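Local atomic coordinates of 6-aminohexanoate-dimer hydrolase (Bacillus anthracis, PDB entry 4GB7), a protein that probably hydrolyses the amide bond of 6-aminohexanoate dimers, as a serine hydrolase of the beta-lactamase-like superfamily. Residues H59-N71 and M283-E297. Sequence-based numbering, arbitrary orientation. Where two conformers were deposited one is given.
Sequences HMKEFTLINDVKN and MEENAYYVTDETKIE
N67 and Y289 form a hydrogen-bonded pair in an antiparallel ladder, where strand 66-69 adds an outer edge to a small sheet by lying along strand 287-290. The side chain of N67 illustrates how an edge strand can be fastened by more than its backbone. Its CB lies 4.0 Å from E297 OE2 and about as far from the methyl CG2 of T291, and CG comes closer to the same methyl (3.5 Å), the two side chains crossing at about a right angle. At the tip the amide divides its work. OD1 accepts from K295 NZ at 2.7 Å, nearly along the C=O axis (175°); ND2 donates both to K295 O and, at 2.8 Å, to E297 OE2, which lies in the amide plane but is met from above its own carboxylate plane. Three bonds thus fix the rotation of the amide. K295 arrives by curling through chi2, chi3 and chi4, each near −60°, and its NZ also donates to I66 O. E297 is itself held by R262 and the backbone of A270.

On the face bearing I66 and Y288, the tyrosine ring takes I66 CD1 and K61 CB over one face, with M60 CB at its edge. Farther along, N71 N bonds N286 OD1, and N71 ND2 reaches M283 O at 3.0 Å. Y288 OH accepts the backbone N-H of K61 at 2.8 Å, bent to 141°.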
loop_
_atom_site.group_PDB
_atom_site.type_symbol
_atom_site.label_atom_id
_atom_site.label_comp_id
_atom_site.label_asym_id
_atom_site.label_seq_id
_atom_site.Cartn_x
_atom_site.Cartn_y
_atom_site.Cartn_z
ATOM N N HIS A 59 -9.324 -7.447 -11.367
ATOM C CA HIS A 59 -10.756 -7.798 -11.227
ATOM C C HIS A 59 -11.083 -8.336 -9.863
ATOM O O HIS A 59 -11.898 -9.270 -9.742
ATOM C CB HIS A 59 -11.133 -8.882 -12.232
ATOM C CG HIS A 59 -10.933 -8.484 -13.695
ATOM N ND1 HIS A 59 -9.761 -8.619 -14.331
ATOM C CD2 HIS A 59 -11.827 -7.989 -14.630
ATOM C CE1 HIS A 59 -9.903 -8.225 -15.634
ATOM N NE2 HIS A 59 -11.160 -7.842 -15.811
HETATM N N MSE A 60 -10.497 -7.775 -8.818
HETATM C CA MSE A 60 -10.604 -8.412 -7.498
HETATM C C MSE A 60 -12.059 -8.511 -7.031
HETATM O O MSE A 60 -12.491 -9.538 -6.440
HETATM C CB MSE A 60 -9.713 -7.708 -6.455
HETATM C CG MSE A 60 -8.216 -8.040 -6.515
HETATM SE SE MSE A 60 -7.762 -9.889 -6.142
HETATM C CE MSE A 60 -7.995 -9.925 -4.228
ATOM N N LYS A 61 -12.850 -7.491 -7.334
ATOM C CA LYS A 61 -14.242 -7.512 -6.898
ATOM C C LYS A 61 -15.072 -8.624 -7.574
ATOM O O LYS A 61 -16.171 -8.905 -7.135
ATOM C CB LYS A 61 -14.907 -6.170 -7.119
ATOM C CG LYS A 61 -14.944 -5.689 -8.562
ATOM C CD LYS A 61 -15.774 -4.430 -8.683
ATOM C CE LYS A 61 -15.509 -3.742 -10.000
ATOM N NZ LYS A 61 -16.162 -2.403 -10.042
ATOM N N GLU A 62 -14.590 -9.216 -8.664
ATOM C CA GLU A 62 -15.288 -10.381 -9.264
ATOM C C GLU A 62 -14.929 -11.725 -8.633
ATOM O O GLU A 62 -15.524 -12.739 -8.971
ATOM C CB GLU A 62 -15.015 -10.450 -10.771
ATOM C CG GLU A 62 -15.422 -9.209 -11.525
ATOM C CD GLU A 62 -15.365 -9.411 -13.020
ATOM O OE1 GLU A 62 -15.658 -10.548 -13.505
ATOM O OE2 GLU A 62 -14.957 -8.438 -13.698
ATOM N N PHE A 63 -14.023 -11.705 -7.663
ATOM C CA PHE A 63 -13.380 -12.879 -7.104
ATOM C C PHE A 63 -13.609 -12.973 -5.589
ATOM O O PHE A 63 -13.510 -14.041 -5.013
ATOM C CB PHE A 63 -11.857 -12.738 -7.463
ATOM C CG PHE A 63 -10.997 -13.837 -6.964
ATOM C CD1 PHE A 63 -11.091 -15.094 -7.502
ATOM C CD2 PHE A 63 -10.066 -13.606 -5.968
ATOM C CE1 PHE A 63 -10.285 -16.125 -7.053
ATOM C CE2 PHE A 63 -9.262 -14.626 -5.503
ATOM C CZ PHE A 63 -9.374 -15.891 -6.052
ATOM N N THR A 64 -13.969 -11.860 -4.963
ATOM C CA THR A 64 -13.943 -11.726 -3.513
ATOM C C THR A 64 -15.122 -10.879 -3.031
ATOM O O THR A 64 -15.775 -10.178 -3.799
ATOM C CB THR A 64 -12.671 -10.944 -3.045
ATOM O OG1 THR A 64 -12.717 -9.622 -3.607
ATOM C CG2 THR A 64 -11.415 -11.589 -3.461
ATOM N N LEU A 65 -15.317 -10.887 -1.722
ATOM C CA LEU A 65 -16.210 -9.970 -1.055
ATOM C C LEU A 65 -15.531 -8.612 -0.865
ATOM O O LEU A 65 -14.338 -8.553 -0.541
ATOM C CB LEU A 65 -16.562 -10.525 0.317
ATOM C CG LEU A 65 -17.253 -11.915 0.375
ATOM C CD1 LEU A 65 -17.508 -12.230 1.853
ATOM C CD2 LEU A 65 -18.510 -11.941 -0.499
ATOM N N ILE A 66 -16.312 -7.536 -1.029
ATOM C CA ILE A 66 -15.775 -6.163 -0.982
ATOM C C ILE A 66 -16.693 -5.214 -0.222
ATOM O O ILE A 66 -17.906 -5.434 -0.117
ATOM C CB ILE A 66 -15.503 -5.583 -2.365
ATOM C CG1 ILE A 66 -16.790 -5.339 -3.166
ATOM C CG2 ILE A 66 -14.547 -6.478 -3.135
ATOM C CD1 ILE A 66 -16.636 -4.361 -4.325
ATOM N N ASN A 67 -16.084 -4.158 0.314
ATOM C CA ASN A 67 -16.776 -2.996 0.803
ATOM C C ASN A 67 -16.353 -1.818 -0.035
ATOM O O ASN A 67 -15.148 -1.531 -0.164
ATOM C CB ASN A 67 -16.371 -2.658 2.232
ATOM C CG ASN A 67 -16.852 -3.645 3.229
ATOM O OD1 ASN A 67 -17.672 -4.505 2.934
ATOM N ND2 ASN A 67 -16.378 -3.491 4.476
ATOM N N ASP A 68 -17.332 -1.139 -0.601
ATOM C CA ASP A 68 -17.045 0.019 -1.441
ATOM C C ASP A 68 -16.480 1.196 -0.650
ATOM O O ASP A 68 -16.940 1.487 0.487
ATOM C CB ASP A 68 -18.299 0.480 -2.170
ATOM C CG ASP A 68 -18.715 -0.419 -3.290
ATOM O OD1 ASP A 68 -17.912 -1.156 -3.887
ATOM O OD2 ASP A 68 -19.917 -0.320 -3.606
ATOM N N VAL A 69 -15.543 1.910 -1.275
ATOM C CA VAL A 69 -15.002 3.184 -0.779
ATOM C C VAL A 69 -15.418 4.261 -1.773
ATOM O O VAL A 69 -14.848 4.401 -2.835
ATOM C CB VAL A 69 -13.479 3.102 -0.664
ATOM C CG1 VAL A 69 -12.862 4.446 -0.270
ATOM C CG2 VAL A 69 -13.101 1.943 0.248
ATOM N N LYS A 70 -16.456 5.002 -1.427
ATOM C CA LYS A 70 -17.095 5.915 -2.373
ATOM C C LYS A 70 -16.324 7.206 -2.596
ATOM O O LYS A 70 -15.816 7.831 -1.641
ATOM C CB LYS A 70 -18.504 6.270 -1.901
ATOM C CG LYS A 70 -19.492 5.124 -1.986
ATOM C CD LYS A 70 -20.901 5.543 -1.617
ATOM C CE LYS A 70 -21.103 5.823 -0.125
ATOM N NZ LYS A 70 -22.423 6.475 0.213
ATOM N N ASN A 71 -16.270 7.634 -3.852
ATOM C CA ASN A 71 -15.840 9.006 -4.148
ATOM C C ASN A 71 -17.048 9.945 -4.010
ATOM O O ASN A 71 -18.080 9.531 -3.469
ATOM C CB ASN A 71 -15.223 9.114 -5.543
ATOM C CG ASN A 71 -16.249 9.057 -6.644
ATOM O OD1 ASN A 71 -17.288 8.450 -6.484
ATOM N ND2 ASN A 71 -15.913 9.617 -7.802
HETATM N N MSE A 283 -11.449 12.577 -6.462
HETATM C CA MSE A 283 -11.255 11.219 -7.049
HETATM C C MSE A 283 -12.289 10.939 -8.148
HETATM O O MSE A 283 -13.458 11.289 -8.020
HETATM C CB MSE A 283 -11.474 10.154 -6.002
HETATM C CG MSE A 283 -10.551 10.256 -4.761
HETATM SE SE MSE A 283 -8.672 10.109 -5.324
HETATM C CE MSE A 283 -8.062 9.423 -3.620
ATOM N N GLU A 284 -11.826 10.303 -9.214
ATOM C CA GLU A 284 -12.651 9.993 -10.347
ATOM C C GLU A 284 -13.590 8.802 -10.162
ATOM O O GLU A 284 -14.641 8.746 -10.827
ATOM C CB GLU A 284 -11.733 9.658 -11.532
ATOM C CG GLU A 284 -11.063 10.806 -12.194
ATOM C CD GLU A 284 -10.145 10.276 -13.286
ATOM O OE1 GLU A 284 -10.640 9.956 -14.401
ATOM O OE2 GLU A 284 -8.950 10.171 -13.020
ATOM N N GLU A 285 -13.141 7.800 -9.376
ATOM C CA GLU A 285 -13.854 6.543 -9.221
ATOM C C GLU A 285 -13.875 6.116 -7.775
ATOM O O GLU A 285 -13.058 6.575 -6.946
ATOM C CB GLU A 285 -13.203 5.408 -10.053
ATOM C CG GLU A 285 -12.997 5.728 -11.542
ATOM C CD GLU A 285 -14.247 5.865 -12.383
ATOM O OE1 GLU A 285 -15.289 5.399 -11.918
ATOM O OE2 GLU A 285 -14.144 6.415 -13.545
ATOM N N ASN A 286 -14.822 5.231 -7.492
ATOM C CA ASN A 286 -14.824 4.518 -6.232
ATOM C C ASN A 286 -13.551 3.676 -6.096
ATOM O O ASN A 286 -12.933 3.235 -7.093
ATOM C CB ASN A 286 -16.048 3.591 -6.110
ATOM C CG ASN A 286 -17.370 4.337 -6.018
ATOM O OD1 ASN A 286 -17.429 5.506 -5.663
ATOM N ND2 ASN A 286 -18.434 3.654 -6.387
ATOM N N ALA A 287 -13.187 3.414 -4.862
ATOM C CA ALA A 287 -12.251 2.357 -4.558
ATOM C C ALA A 287 -13.055 1.261 -3.833
ATOM O O ALA A 287 -14.292 1.357 -3.690
ATOM C CB ALA A 287 -11.060 2.863 -3.738
ATOM N N TYR A 288 -12.390 0.201 -3.457
ATOM C CA TYR A 288 -13.005 -0.833 -2.631
ATOM C C TYR A 288 -11.957 -1.632 -1.884
ATOM O O TYR A 288 -10.793 -1.741 -2.342
ATOM C CB TYR A 288 -13.908 -1.748 -3.448
ATOM C CG TYR A 288 -13.260 -2.568 -4.537
ATOM C CD1 TYR A 288 -12.559 -3.777 -4.257
ATOM C CD2 TYR A 288 -13.404 -2.181 -5.865
ATOM C CE1 TYR A 288 -12.014 -4.530 -5.318
ATOM C CE2 TYR A 288 -12.878 -2.934 -6.892
ATOM C CZ TYR A 288 -12.199 -4.123 -6.603
ATOM O OH TYR A 288 -11.674 -4.924 -7.604
ATOM N N TYR A 289 -12.354 -2.151 -0.720
ATOM C CA TYR A 289 -11.543 -3.081 0.033
ATOM C C TYR A 289 -12.054 -4.505 -0.094
ATOM O O TYR A 289 -13.248 -4.759 0.096
ATOM C CB TYR A 289 -11.605 -2.807 1.538
ATOM C CG TYR A 289 -10.672 -1.755 2.066
ATOM C CD1 TYR A 289 -9.328 -2.054 2.364
ATOM C CD2 TYR A 289 -11.127 -0.455 2.298
ATOM C CE1 TYR A 289 -8.473 -1.083 2.863
ATOM C CE2 TYR A 289 -10.272 0.501 2.813
ATOM C CZ TYR A 289 -8.971 0.198 3.117
ATOM O OH TYR A 289 -8.183 1.233 3.613
ATOM N N VAL A 290 -11.134 -5.427 -0.378
ATOM C CA VAL A 290 -11.403 -6.839 -0.167
ATOM C C VAL A 290 -11.618 -7.049 1.328
ATOM O O VAL A 290 -10.915 -6.467 2.162
ATOM C CB VAL A 290 -10.272 -7.700 -0.715
ATOM C CG1 VAL A 290 -10.378 -9.139 -0.241
ATOM C CG2 VAL A 290 -10.244 -7.550 -2.254
ATOM N N THR A 291 -12.562 -7.930 1.649
ATOM C CA THR A 291 -12.871 -8.219 3.060
ATOM C C THR A 291 -12.794 -9.717 3.386
ATOM O O THR A 291 -12.810 -10.550 2.505
ATOM C CB THR A 291 -14.281 -7.711 3.456
ATOM O OG1 THR A 291 -15.293 -8.587 2.906
ATOM C CG2 THR A 291 -14.515 -6.251 2.996
ATOM N N ASP A 292 -12.810 -10.041 4.676
ATOM C CA ASP A 292 -13.106 -11.390 5.136
ATOM C C ASP A 292 -14.627 -11.657 5.075
ATOM O O ASP A 292 -15.417 -10.793 4.658
ATOM C CB ASP A 292 -12.435 -11.662 6.526
ATOM C CG ASP A 292 -13.071 -10.944 7.668
ATOM O OD1 ASP A 292 -14.218 -10.515 7.537
ATOM O OD2 ASP A 292 -12.393 -10.866 8.749
ATOM N N GLU A 293 -15.029 -12.862 5.474
ATOM C CA GLU A 293 -16.421 -13.282 5.331
ATOM C C GLU A 293 -17.332 -12.488 6.259
ATOM O O GLU A 293 -18.550 -12.475 6.061
ATOM C CB GLU A 293 -16.555 -14.740 5.654
ATOM C CG GLU A 293 -15.941 -15.691 4.673
ATOM C CD GLU A 293 -15.793 -17.069 5.305
ATOM O OE1 GLU A 293 -14.793 -17.340 6.056
ATOM O OE2 GLU A 293 -16.716 -17.876 5.059
ATOM N N THR A 294 -16.742 -11.837 7.262
ATOM C CA THR A 294 -17.486 -10.966 8.153
ATOM C C THR A 294 -17.544 -9.502 7.725
ATOM O O THR A 294 -18.047 -8.653 8.453
ATOM C CB THR A 294 -17.047 -11.127 9.623
ATOM O OG1 THR A 294 -15.777 -10.528 9.872
ATOM C CG2 THR A 294 -17.076 -12.599 10.023
ATOM N N LYS A 295 -17.102 -9.233 6.492
ATOM C CA LYS A 295 -17.072 -7.883 5.911
ATOM C C LYS A 295 -16.107 -6.923 6.629
ATOM O O LYS A 295 -16.205 -5.674 6.511
ATOM C CB LYS A 295 -18.480 -7.289 5.761
ATOM C CG LYS A 295 -19.462 -8.150 4.977
ATOM C CD LYS A 295 -18.939 -8.584 3.584
ATOM C CE LYS A 295 -18.296 -7.493 2.669
ATOM N NZ LYS A 295 -19.323 -6.528 2.121
ATOM N N ILE A 296 -15.129 -7.515 7.315
ATOM C CA ILE A 296 -13.996 -6.747 7.836
ATOM C C ILE A 296 -12.946 -6.634 6.751
ATOM O O ILE A 296 -12.477 -7.645 6.201
ATOM C CB ILE A 296 -13.397 -7.393 9.106
ATOM C CG1 ILE A 296 -14.394 -7.357 10.269
ATOM C CG2 ILE A 296 -12.097 -6.724 9.507
ATOM C CD1 ILE A 296 -14.890 -5.997 10.678
ATOM N N GLU A 297 -12.516 -5.396 6.487
ATOM C CA GLU A 297 -11.595 -5.142 5.398
ATOM C C GLU A 297 -10.176 -5.651 5.728
ATOM O O GLU A 297 -9.753 -5.604 6.869
ATOM C CB GLU A 297 -11.468 -3.642 5.093
ATOM C CG GLU A 297 -12.775 -2.926 4.769
ATOM C CD GLU A 297 -13.533 -2.384 5.943
ATOM O OE1 GLU A 297 -13.202 -2.720 7.109
ATOM O OE2 GLU A 297 -14.546 -1.676 5.655
HETATM O O HOH W 1 -13.380 -11.742 0.133
HETATM O O HOH W 2 -17.531 9.012 -10.247
#